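NH(3)-dependent NAD(+) synthetase (Francisella tularensis subsp. holarctica LVS, PDB 3FIU) belongs to the NAD synthase family of the HUP clan, with a parallel sheet flanked by helices, and holds adenosine monophosphate and pyrophosphate. Local coordinates at residues E76-M80 with L81-H85; L181-P184 with K185-D189; M206-Y210 with Q211-D215. One frame throughout, in Å; residues are numbered along the deposited sequence.

Contact 1 (E76-M80 with L81-H85)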
loop_
_atom_site.group_PDB
_atom_site.type_symbol
_atom_site.label_atom_id
_atom_site.label_comp_id
_atom_site.label_asym_id
_atom_site.label_seq_id
_atom_site.Cartn_x
_atom_site.Cartn_y
_atom_site.Cartn_z
ATOM N N GLU A 76 19.049 -7.290 -19.755
ATOM C CA GLU A 76 19.967 -8.412 -19.909
ATOM C C GLU A 76 19.478 -9.661 -19.146
ATOM O O GLU A 76 19.448 -10.770 -19.705
ATOM C CB GLU A 76 21.385 -8.043 -19.485
ATOM C CG GLU A 76 22.339 -9.210 -19.789
ATOM C CD GLU A 76 23.784 -8.894 -19.522
ATOM O OE1 GLU A 76 24.179 -7.716 -19.705
ATOM O OE2 GLU A 76 24.519 -9.821 -19.129
ATOM N N LEU A 77 19.106 -9.485 -17.879
ATOM C CA LEU A 77 18.514 -10.586 -17.101
ATOM C C LEU A 77 17.245 -11.197 -17.710
ATOM O O LEU A 77 17.127 -12.425 -17.806
ATOM C CB LEU A 77 18.252 -10.147 -15.658
ATOM C CG LEU A 77 17.716 -11.253 -14.738
ATOM C CD1 LEU A 77 18.771 -12.371 -14.523
ATOM C CD2 LEU A 77 17.257 -10.612 -13.425
ATOM N N ILE A 78 16.318 -10.337 -18.135
ATOM C CA ILE A 78 15.101 -10.771 -18.814
ATOM C C ILE A 78 15.431 -11.645 -20.056
ATOM O O ILE A 78 14.806 -12.693 -20.258
ATOM C CB ILE A 78 14.250 -9.544 -19.179
ATOM C CG1 ILE A 78 13.517 -8.986 -17.932
ATOM C CG2 ILE A 78 13.274 -9.833 -20.341
ATOM C CD1 ILE A 78 13.006 -7.540 -18.147
ATOM N N GLU A 79 16.384 -11.197 -20.875
ATOM C CA GLU A 79 16.825 -11.958 -22.061
ATOM C C GLU A 79 17.319 -13.350 -21.664
ATOM O O GLU A 79 16.982 -14.357 -22.303
ATOM C CB GLU A 79 17.901 -11.182 -22.841
ATOM C CG GLU A 79 17.319 -9.972 -23.637
ATOM C CD GLU A 79 18.304 -8.813 -23.863
ATOM O OE1 GLU A 79 19.517 -8.976 -23.628
ATOM O OE2 GLU A 79 17.848 -7.718 -24.284
ATOM N N MET A 80 18.124 -13.400 -20.603
ATOM C CA MET A 80 18.675 -14.664 -20.103
ATOM C C MET A 80 17.583 -15.626 -19.599
ATOM O O MET A 80 17.663 -16.858 -19.784
ATOM C CB MET A 80 19.680 -14.354 -18.985
ATOM C CG MET A 80 20.274 -15.576 -18.313
ATOM S SD MET A 80 21.425 -15.112 -16.988
ATOM C CE MET A 80 20.726 -16.125 -15.697
ATOM N N LEU A 81 16.579 -15.050 -18.944
ATOM C CA LEU A 81 15.491 -15.797 -18.330
ATOM C C LEU A 81 14.392 -16.138 -19.311
ATOM O O LEU A 81 13.564 -17.002 -19.024
ATOM C CB LEU A 81 14.884 -14.957 -17.213
ATOM C CG LEU A 81 15.279 -15.163 -15.741
ATOM C CD1 LEU A 81 16.531 -16.037 -15.515
ATOM C CD2 LEU A 81 15.319 -13.841 -14.967
ATOM N N ASN A 82 14.359 -15.420 -20.430
ATOM C CA ASN A 82 13.378 -15.637 -21.492
ATOM C C ASN A 82 11.965 -15.420 -20.977
ATOM O O ASN A 82 11.095 -16.268 -21.160
ATOM C CB ASN A 82 13.518 -17.039 -22.106
ATOM C CG ASN A 82 14.726 -17.160 -23.003
ATOM O OD1 ASN A 82 14.705 -16.711 -24.133
ATOM N ND2 ASN A 82 15.802 -17.728 -22.482
ATOM N N ILE A 83 11.758 -14.302 -20.288
ATOM C CA ILE A 83 10.442 -14.010 -19.730
ATOM C C ILE A 83 9.713 -12.883 -20.434
ATOM O O ILE A 83 10.336 -11.971 -21.001
ATOM C CB ILE A 83 10.482 -13.778 -18.177
ATOM C CG1 ILE A 83 11.478 -12.688 -17.783
ATOM C CG2 ILE A 83 10.785 -15.104 -17.468
ATOM C CD1 ILE A 83 11.321 -12.212 -16.338
ATOM N N GLU A 84 8.383 -12.968 -20.403
ATOM C CA GLU A 84 7.525 -11.837 -20.724
ATOM C C GLU A 84 7.960 -10.595 -19.921
ATOM O O GLU A 84 8.247 -10.681 -18.727
ATOM C CB GLU A 84 6.062 -12.169 -20.379
ATOM C CG GLU A 84 5.046 -11.161 -20.987
ATOM C CD GLU A 84 3.591 -11.501 -20.669
ATOM O OE1 GLU A 84 3.299 -12.688 -20.340
ATOM O OE2 GLU A 84 2.748 -10.568 -20.724
ATOM N N HIS A 85 8.014 -9.444 -20.581
ATOM C CA HIS A 85 8.408 -8.222 -19.890
ATOM C C HIS A 85 7.900 -6.990 -20.604
ATOM O O HIS A 85 7.607 -7.029 -21.801
ATOM C CB HIS A 85 9.949 -8.155 -19.834
ATOM C CG HIS A 85 10.565 -8.116 -21.194
ATOM N ND1 HIS A 85 10.643 -9.229 -22.006
ATOM C CD2 HIS A 85 11.052 -7.083 -21.921
ATOM C CE1 HIS A 85 11.195 -8.895 -23.157
ATOM N NE2 HIS A 85 11.459 -7.599 -23.128
HETATM O O HOH W 1 16.442 -14.091 -25.075
#

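Contact 2 (L181-P184 with K185-D189)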
loop_
_atom_site.group_PDB
_atom_site.type_symbol
_atom_site.label_atom_id
_atom_site.label_comp_id
_atom_site.label_asym_id
_atom_site.label_seq_id
_atom_site.Cartn_x
_atom_site.Cartn_y
_atom_site.Cartn_z
ATOM N N LEU A 181 22.642 -18.361 -8.963
ATOM C CA LEU A 181 21.615 -18.296 -9.996
ATOM C C LEU A 181 22.097 -17.643 -11.301
ATOM O O LEU A 181 21.293 -17.325 -12.192
ATOM C CB LEU A 181 20.404 -17.543 -9.453
ATOM C CG LEU A 181 19.715 -18.146 -8.222
ATOM C CD1 LEU A 181 18.756 -17.106 -7.601
ATOM C CD2 LEU A 181 19.020 -19.446 -8.579
ATOM N N ASP A 182 23.408 -17.429 -11.385
ATOM C CA ASP A 182 24.061 -16.893 -12.580
ATOM C C ASP A 182 23.522 -15.539 -13.020
ATOM O O ASP A 182 23.370 -15.277 -14.214
ATOM C CB ASP A 182 24.016 -17.922 -13.731
ATOM C CG ASP A 182 24.582 -19.287 -13.313
ATOM O OD1 ASP A 182 25.662 -19.334 -12.691
ATOM O OD2 ASP A 182 23.937 -20.305 -13.599
ATOM N N VAL A 183 23.235 -14.677 -12.043
ATOM C CA VAL A 183 22.767 -13.340 -12.326
ATOM C C VAL A 183 23.939 -12.610 -12.995
ATOM O O VAL A 183 25.072 -12.809 -12.585
ATOM C CB VAL A 183 22.312 -12.658 -10.983
ATOM C CG1 VAL A 183 22.273 -11.160 -11.073
ATOM C CG2 VAL A 183 20.945 -13.217 -10.512
ATOM N N PRO A 184 23.689 -11.805 -14.054
ATOM C CA PRO A 184 24.802 -11.104 -14.711
ATOM C C PRO A 184 25.764 -10.364 -13.787
ATOM O O PRO A 184 25.372 -9.664 -12.826
ATOM C CB PRO A 184 24.094 -10.128 -15.636
ATOM C CG PRO A 184 22.899 -10.899 -16.039
ATOM C CD PRO A 184 22.418 -11.514 -14.745
ATOM N N LYS A 185 27.039 -10.525 -14.117
ATOM C CA LYS A 185 28.139 -9.949 -13.352
ATOM C C LYS A 185 27.975 -8.490 -12.923
ATOM O O LYS A 185 28.293 -8.164 -11.776
ATOM C CB LYS A 185 29.437 -10.124 -14.146
ATOM C CG LYS A 185 30.657 -9.534 -13.479
ATOM C CD LYS A 185 31.924 -9.857 -14.280
ATOM C CE LYS A 185 33.160 -9.143 -13.708
ATOM N NZ LYS A 185 33.410 -9.550 -12.281
ATOM N N ASN A 186 27.537 -7.596 -13.824
ATOM C CA ASN A 186 27.376 -6.189 -13.414
ATOM C C ASN A 186 26.376 -5.973 -12.287
ATOM O O ASN A 186 26.547 -5.058 -11.467
ATOM C CB ASN A 186 27.026 -5.247 -14.562
ATOM C CG ASN A 186 27.353 -3.815 -14.220
ATOM O OD1 ASN A 186 28.493 -3.503 -13.893
ATOM N ND2 ASN A 186 26.360 -2.952 -14.227
ATOM N N ILE A 187 25.354 -6.823 -12.241
ATOM C CA ILE A 187 24.352 -6.763 -11.159
ATOM C C ILE A 187 24.987 -7.248 -9.853
ATOM O O ILE A 187 24.803 -6.625 -8.800
ATOM C CB ILE A 187 23.125 -7.586 -11.528
ATOM C CG1 ILE A 187 22.458 -6.949 -12.779
ATOM C CG2 ILE A 187 22.116 -7.686 -10.337
ATOM C CD1 ILE A 187 21.294 -7.791 -13.335
ATOM N N LEU A 188 25.752 -8.342 -9.936
ATOM C CA LEU A 188 26.526 -8.835 -8.782
ATOM C C LEU A 188 27.469 -7.773 -8.217
ATOM O O LEU A 188 27.629 -7.668 -7.016
ATOM C CB LEU A 188 27.330 -10.102 -9.148
ATOM C CG LEU A 188 26.542 -11.392 -9.491
ATOM C CD1 LEU A 188 27.479 -12.553 -9.828
ATOM C CD2 LEU A 188 25.566 -11.796 -8.370
ATOM N N ASP A 189 28.105 -7.009 -9.099
ATOM C CA ASP A 189 29.216 -6.140 -8.705
ATOM C C ASP A 189 28.830 -4.712 -8.365
ATOM O O ASP A 189 29.629 -4.003 -7.731
ATOM C CB ASP A 189 30.291 -6.105 -9.808
ATOM C CG ASP A 189 30.982 -7.441 -9.999
ATOM O OD1 ASP A 189 30.745 -8.379 -9.209
ATOM O OD2 ASP A 189 31.758 -7.571 -10.970
#

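Contact 3 (M206-Y210 with Q211-D215)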
loop_
_atom_site.group_PDB
_atom_site.type_symbol
_atom_site.label_atom_id
_atom_site.label_comp_id
_atom_site.label_asym_id
_atom_site.label_seq_id
_atom_site.Cartn_x
_atom_site.Cartn_y
_atom_site.Cartn_z
ATOM N N MET A 206 22.436 5.220 4.193
ATOM C CA MET A 206 22.205 4.755 5.551
ATOM C C MET A 206 23.316 5.186 6.522
ATOM O O MET A 206 23.059 5.279 7.718
ATOM C CB MET A 206 22.050 3.242 5.593
ATOM C CG MET A 206 20.858 2.708 4.793
ATOM S SD MET A 206 20.795 0.931 4.793
ATOM C CE MET A 206 22.344 0.458 4.042
ATOM N N GLY A 207 24.525 5.446 6.007
ATOM C CA GLY A 207 25.709 5.720 6.852
ATOM C C GLY A 207 26.297 4.475 7.517
ATOM O O GLY A 207 27.043 4.555 8.503
ATOM N N VAL A 208 25.976 3.316 6.963
ATOM C CA VAL A 208 26.314 2.030 7.572
ATOM C C VAL A 208 26.348 1.015 6.455
ATOM O O VAL A 208 25.555 1.112 5.515
ATOM C CB VAL A 208 25.350 1.658 8.737
ATOM C CG1 VAL A 208 23.901 1.443 8.264
ATOM C CG2 VAL A 208 25.829 0.443 9.482
ATOM N N THR A 209 27.292 0.084 6.514
ATOM C CA THR A 209 27.485 -0.860 5.420
ATOM C C THR A 209 26.548 -2.046 5.575
ATOM O O THR A 209 26.050 -2.338 6.682
ATOM C CB THR A 209 28.940 -1.394 5.361
ATOM O OG1 THR A 209 29.196 -2.192 6.524
ATOM C CG2 THR A 209 29.948 -0.268 5.265
ATOM N N TYR A 210 26.284 -2.736 4.473
ATOM C CA TYR A 210 25.496 -3.960 4.573
ATOM C C TYR A 210 26.178 -5.003 5.429
ATOM O O TYR A 210 25.500 -5.780 6.095
ATOM C CB TYR A 210 25.112 -4.540 3.200
ATOM C CG TYR A 210 23.925 -3.801 2.591
ATOM C CD1 TYR A 210 24.102 -2.886 1.523
ATOM C CD2 TYR A 210 22.624 -3.984 3.107
ATOM C CE1 TYR A 210 22.990 -2.184 0.978
ATOM C CE2 TYR A 210 21.534 -3.305 2.567
ATOM C CZ TYR A 210 21.717 -2.416 1.508
ATOM O OH TYR A 210 20.601 -1.771 0.994
ATOM N N GLN A 211 27.509 -5.034 5.421
ATOM C CA GLN A 211 28.206 -6.040 6.234
ATOM C C GLN A 211 27.931 -5.794 7.720
ATOM O O GLN A 211 27.679 -6.745 8.475
ATOM C CB GLN A 211 29.712 -6.083 5.960
ATOM C CG GLN A 211 30.367 -7.383 6.500
ATOM C CD GLN A 211 29.646 -8.650 6.021
ATOM O OE1 GLN A 211 29.482 -8.869 4.814
ATOM N NE2 GLN A 211 29.193 -9.479 6.968
ATOM N N GLU A 212 27.948 -4.520 8.105
ATOM C CA GLU A 212 27.593 -4.099 9.467
ATOM C C GLU A 212 26.157 -4.450 9.814
ATOM O O GLU A 212 25.911 -5.042 10.865
ATOM C CB GLU A 212 27.879 -2.611 9.682
ATOM C CG GLU A 212 29.363 -2.335 9.863
ATOM C CD GLU A 212 29.739 -0.872 9.714
ATOM O OE1 GLU A 212 29.204 -0.177 8.828
ATOM O OE2 GLU A 212 30.596 -0.412 10.496
ATOM N N ILE A 213 25.203 -4.123 8.932
ATOM C CA ILE A 213 23.818 -4.497 9.221
ATOM C C ILE A 213 23.681 -6.019 9.331
ATOM O O ILE A 213 23.018 -6.516 10.242
ATOM C CB ILE A 213 22.779 -3.897 8.196
ATOM C CG1 ILE A 213 22.913 -2.363 8.080
ATOM C CG2 ILE A 213 21.340 -4.317 8.560
ATOM C CD1 ILE A 213 22.305 -1.805 6.789
ATOM N N ASP A 214 24.331 -6.765 8.429
ATOM C CA ASP A 214 24.209 -8.214 8.415
ATOM C C ASP A 214 24.785 -8.786 9.734
ATOM O O ASP A 214 24.195 -9.679 10.346
ATOM C CB ASP A 214 25.010 -8.848 7.270
ATOM C CG ASP A 214 24.307 -8.770 5.901
ATOM O OD1 ASP A 214 23.140 -8.317 5.814
ATOM O OD2 ASP A 214 24.939 -9.220 4.907
ATOM N N ASP A 215 25.972 -8.321 10.104
ATOM C CA ASP A 215 26.592 -8.763 11.376
ATOM C C ASP A 215 25.631 -8.481 12.566
ATOM O O ASP A 215 25.388 -9.359 13.399
ATOM C CB ASP A 215 27.909 -8.040 11.566
ATOM C CG ASP A 215 29.015 -8.571 10.656
ATOM O OD1 ASP A 215 30.100 -7.958 10.654
ATOM O OD2 ASP A 215 28.799 -9.576 9.955
#

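Contact 1 (E76-M80 with L81-H85)
The helix 68-81 ends here with Leu81 N bonded to Leu77 O at 2.9 Å, and Asn82, with positive phi, turns the chain toward the strand 84-87. Ile78 O faces the amides beyond the helix: Asn82 N lies 2.8 Å from Ile78 O in a weak bond, and Ile83 N makes a second, longer weak bond to the same oxygen. This is the helix-to-strand turn of a beta-alpha-beta unit in the parallel sheet.

Across the turn Ile78 meets His85. Ile78 CG2 sits over one face of the imidazole, offset toward the rim, in a CH-pi contact 3.4 Å from the ring centroid. Ile78 CD1 packs on His85 CB. The ring is held from its edge as well: His85 ND1 donates in the ring plane to Ile83 O at 2.9 Å, with a fairly straight N-H...O angle of 160°. The chi1 of 61° sets His85 CG between its own N and C, which lets the ring fold back to Ile83. On another side of the helix, Leu77 CG meets Leu81 CD2 at 3.5 Å. Leu77 and Leu81 also touch helix 40-51. A water bridges Glu79 O and Asn82 OD1.

The ND1 bond to a carbonyl requires a proton on ND1, and bond and methyl together should limit rotation of the imidazole.

Contact 2 (L181-P184 with K185-D189)
Pro184 O, at the N-cap of the short helix 185-189, receives two backbone amides, Ile187 N and Leu188 N. The bond from Leu188 N to Pro184 O is 3.2 Å long and fairly straight, at 164°. The bond from Ile187 N to Pro184 O is shorter, 2.9 Å, but weak because it is bent. The preceding helix 171-180 ends in a Schellman motif with Asp182 as its C-prime residue, so a tight turn joins two helices.

Beside the cap, apolar side chains pack across the turn. Val183 and Ile187 cross at about a right angle, and Val183 CG1 touches Ile187 CG2 at 3.6 Å. Val183 CG1 stands anti to its N (chi1 160°), which turns this methyl to Ile187. Pro184 and Ile187 lie side by side and point the same way, with Pro184 CD 4.1 Å from Ile187 CD1. Leu188 packs on Val183: its CD1 lies against Val183 O and its CD2 is near Val183 CB.

Neighbouring helices cover this turn. Pro184 rests on Glu76 of helix 68-81, and Val183 touches Ala43 of helix 40-51. Asn186 ND2 bonds to Asp73 OD1, which ties the first turn of the short helix to helix 68-81. The Ile187 side chain is about 7 Å from the bound pyrophosphate.

One turn of helix separates the charged pair Lys185 and Asp189, which form a salt bridge. The lysine chain is extended as far as CE and bends at chi4 (60°). Lys185 NZ thereby reaches the syn lone pair of Asp189 OD2, at 2.9 Å.

Contact 3 (M206-Y210 with Q211-D215)
A capping box opens the helix 210-218, formed by Thr209 as N-cap and Glu212 three residues on. Glu212 N donates to Thr209 OG1 at 3.1 Å, and Thr209 N returns a nearly straight bond (174°) to Glu212 OE1 at 3.0 Å. That carboxylate oxygen is met nearly along its C-O axis. Thr209 OG1 lies between its own N and C (chi1 67°), which brings it to the Glu212 amide. Next along the chain, Ile213 N bonds to Thr209 O and Asp214 N to Tyr210 O, and these start the regular helix.

The apolar side gathers at Ile213 CD1. Met206 CE lies 3.6 Å from Ile213 CD1, and Val208 CG1 packs against the same methyl. Met206 CE also lies over one face of the Tyr210 ring, toward its rim. Tyr210 faces the ligand side of the fold: its OH bonds to Asp202, a residue of the pyrophosphate pocket, and its ring makes a cation-pi contact with Lys171. Asp214 accepts from the amides of Lys171 and Ser172.

One helical turn apart, Gln211 NE2 donates to Asp215 OD2 at 3.0 Å, arriving from above the carboxylate plane.

Following the chain from the N terminus, contact 1 closes the turn from helix 68-81 into strand 84-87, outermost in this chain's sheet. Contact 2 closes the turn between helices 171-180 and 185-189, and contact 3 the turn between helices 202-206 and 210-218. The three come in series and none nests or crosses. Contacts 1 and 2 touch although far apart in sequence: Leu77 CD1 meets Pro184 CD at 3.8 Å, which joins the sheet's helical layer to the later helices. Contact 3 stands apart, its centre about 21 Å from that of contact 2 and on the opposite side of the chain's centre from contact 1.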